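Local structure of hypothetical protein (Pyrococcus furiosus, 2FZF) at the interface of chains A and B. The protein is of unknown function but belongs to the rubrerythrin family, whose helical-bundle members commonly bind a di-iron centre. Coordinates in Å, arbitrary orientation; residue numbers count along the deposited sequence, not the author numbering. Chains: chain A/B, hypothetical protein.

The interface of chains A and B. Residues chain A 64, 142, 146; chain B 54, 156-157, 160, 167.
The ring of A:Tyr142 lies against B:Leu160 and B:Ala156, side chains one turn apart on helix 134-162 of chain B. Both methyls of B:Leu160 sit over the CD2/CE2 rim, on the face opposite A:Met146 CG, with CD1 3.5 Å from A:Tyr142 CD2. B:Ala156 fills the neighbouring place, its CB 3.7 Å from A:Met146 SD. A:Met146 comes from the same helix as the tyrosine and lays its CG over the ring, offset toward the rim. A chi1 of 171° carries the ring of A:Tyr142 away from the backbone N and out across the interface. The ring of B:Tyr167, in the loop following the helix, crosses that of A:Tyr142 obliquely, CE2 3.8 Å from A:Tyr142 CZ, and A:Lys64 sets its CE over one face of B:Tyr167.

At the polar rim the phenol OH of A:Tyr142 donates to the carboxylate oxygen B:Glu157 OE2 at 3.2 Å, arriving nearly along the C-O axis, and accepts from B:Lys54 NZ. A phenylalanine in its place would probably keep much of the apolar contact but leave B:Lys54 and B:Glu157 without their hydroxyl link to chain A. B:Lys54, extended beyond CG, also forms a salt bridge that likely steadies the carboxylate, its NZ 2.6 Å from B:Glu157 OE2 and 36° out of the carboxylate plane.

The two-fold repeats this patch, though the structure alone does not establish a dimer in solution. A:Met146 CE lies 4.1 Å from B:Lys54 CE.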
ATOM      1  N   LYS A  64      13.898  -5.187  -4.385  1.00 52.08           N
ATOM      2  CA  LYS A  64      13.929  -6.585  -4.760  1.00 49.71           C
ATOM      3  C   LYS A  64      13.204  -6.883  -6.067  1.00 47.12           C
ATOM      4  O   LYS A  64      13.323  -7.988  -6.591  1.00 48.60           O
ATOM      5  CB  LYS A  64      13.317  -7.425  -3.643  1.00 52.50           C
ATOM      6  CG  LYS A  64      11.838  -7.167  -3.446  1.00 54.96           C
ATOM      7  CD  LYS A  64      11.230  -8.095  -2.418  1.00 57.35           C
ATOM      8  CE  LYS A  64       9.731  -8.225  -2.658  1.00 60.83           C
ATOM      9  NZ  LYS A  64       9.026  -6.899  -2.730  1.00 63.54           N
ATOM     10  N   TYR A 142       1.918 -10.960  -7.678  1.00 47.35           N
ATOM     11  CA  TYR A 142       2.574 -10.435  -6.480  1.00 45.72           C
ATOM     12  C   TYR A 142       3.139  -9.039  -6.744  1.00 43.02           C
ATOM     13  O   TYR A 142       2.976  -8.130  -5.929  1.00 40.39           O
ATOM     14  CB  TYR A 142       3.703 -11.385  -6.047  1.00 48.47           C
ATOM     15  CG  TYR A 142       4.601 -10.842  -4.952  1.00 52.42           C
ATOM     16  CD1 TYR A 142       5.748 -10.103  -5.262  1.00 54.85           C
ATOM     17  CD2 TYR A 142       4.283 -11.032  -3.604  1.00 54.38           C
ATOM     18  CE1 TYR A 142       6.553  -9.563  -4.258  1.00 56.99           C
ATOM     19  CE2 TYR A 142       5.077 -10.497  -2.591  1.00 56.15           C
ATOM     20  CZ  TYR A 142       6.210  -9.762  -2.923  1.00 58.19           C
ATOM     21  OH  TYR A 142       6.985  -9.215  -1.924  1.00 59.51           O
ATOM     22  N   MET A 146       1.669  -5.489  -5.109  1.00 42.54           N
ATOM     23  CA  MET A 146       2.650  -4.690  -4.398  1.00 43.41           C
ATOM     24  C   MET A 146       2.636  -3.283  -5.008  1.00 41.82           C
ATOM     25  O   MET A 146       2.673  -2.298  -4.289  1.00 40.61           O
ATOM     26  CB  MET A 146       4.053  -5.294  -4.562  1.00 47.16           C
ATOM     27  CG  MET A 146       4.393  -6.442  -3.610  1.00 50.42           C
ATOM     28  SD  MET A 146       4.026  -6.036  -1.890  1.00 53.37           S
ATOM     29  CE  MET A 146       5.160  -4.647  -1.547  1.00 53.14           C
TER
ATOM     30  N   LYS B  54       7.034  -6.398   6.925  1.00 66.45           N
ATOM     31  CA  LYS B  54       5.814  -5.786   6.403  1.00 64.85           C
ATOM     32  C   LYS B  54       4.766  -5.572   7.481  1.00 63.62           C
ATOM     33  O   LYS B  54       4.148  -4.512   7.561  1.00 63.49           O
ATOM     34  CB  LYS B  54       5.207  -6.641   5.283  1.00 65.64           C
ATOM     35  CG  LYS B  54       5.995  -6.617   3.978  1.00 67.80           C
ATOM     36  CD  LYS B  54       5.210  -7.209   2.805  1.00 69.08           C
ATOM     37  CE  LYS B  54       6.041  -7.198   1.517  1.00 69.60           C
ATOM     38  NZ  LYS B  54       5.323  -7.831   0.378  1.00 70.27           N
ATOM     39  N   ALA B 156      -0.566  -9.650  -1.318  1.00 50.10           N
ATOM     40  CA  ALA B 156       0.677 -10.089  -1.950  1.00 51.92           C
ATOM     41  C   ALA B 156       1.328 -11.244  -1.181  1.00 54.34           C
ATOM     42  O   ALA B 156       1.519 -12.331  -1.724  1.00 55.64           O
ATOM     43  CB  ALA B 156       1.651  -8.930  -2.057  1.00 48.62           C
ATOM     44  N   GLU B 157       1.663 -11.010   0.083  1.00 57.16           N
ATOM     45  CA  GLU B 157       2.296 -12.043   0.890  1.00 60.21           C
ATOM     46  C   GLU B 157       1.376 -13.238   1.119  1.00 62.52           C
ATOM     47  O   GLU B 157       1.834 -14.356   1.366  1.00 63.07           O
ATOM     48  CB  GLU B 157       2.737 -11.458   2.229  1.00 60.36           C
ATOM     49  CG  GLU B 157       3.766 -10.349   2.099  1.00 62.44           C
ATOM     50  CD  GLU B 157       5.138 -10.864   1.720  1.00 62.98           C
ATOM     51  OE1 GLU B 157       5.669 -11.716   2.461  1.00 65.33           O
ATOM     52  OE2 GLU B 157       5.691 -10.418   0.694  1.00 62.64           O
ATOM     53  N   LEU B 160       1.643 -16.176  -1.663  1.00 66.43           N
ATOM     54  CA  LEU B 160       2.929 -16.843  -1.549  1.00 64.39           C
ATOM     55  C   LEU B 160       2.869 -17.909  -0.452  1.00 62.85           C
ATOM     56  O   LEU B 160       3.093 -19.087  -0.709  1.00 62.58           O
ATOM     57  CB  LEU B 160       4.029 -15.820  -1.238  1.00 64.53           C
ATOM     58  CG  LEU B 160       4.645 -15.025  -2.402  1.00 65.76           C
ATOM     59  CD1 LEU B 160       3.561 -14.395  -3.266  1.00 66.63           C
ATOM     60  CD2 LEU B 160       5.574 -13.954  -1.843  1.00 65.41           C
ATOM     61  N   TYR B 167       8.986 -16.091  -2.275  1.00 68.28           N
ATOM     62  CA  TYR B 167       9.371 -15.054  -3.246  1.00 71.63           C
ATOM     63  C   TYR B 167       9.684 -15.624  -4.620  1.00 73.07           C
ATOM     64  O   TYR B 167       8.879 -15.390  -5.556  1.00 73.89           O
ATOM     65  CB  TYR B 167      10.576 -14.243  -2.753  1.00 72.71           C
ATOM     66  CG  TYR B 167      10.214 -13.137  -1.793  1.00 74.66           C
ATOM     67  CD1 TYR B 167      11.197 -12.492  -1.044  1.00 75.64           C
ATOM     68  CD2 TYR B 167       8.885 -12.745  -1.621  1.00 76.35           C
ATOM     69  CE1 TYR B 167      10.864 -11.484  -0.138  1.00 77.11           C
ATOM     70  CE2 TYR B 167       8.538 -11.741  -0.722  1.00 77.10           C
ATOM     71  CZ  TYR B 167       9.529 -11.115   0.018  1.00 77.86           C
ATOM     72  OH  TYR B 167       9.178 -10.129   0.917  1.00 79.28           O
TER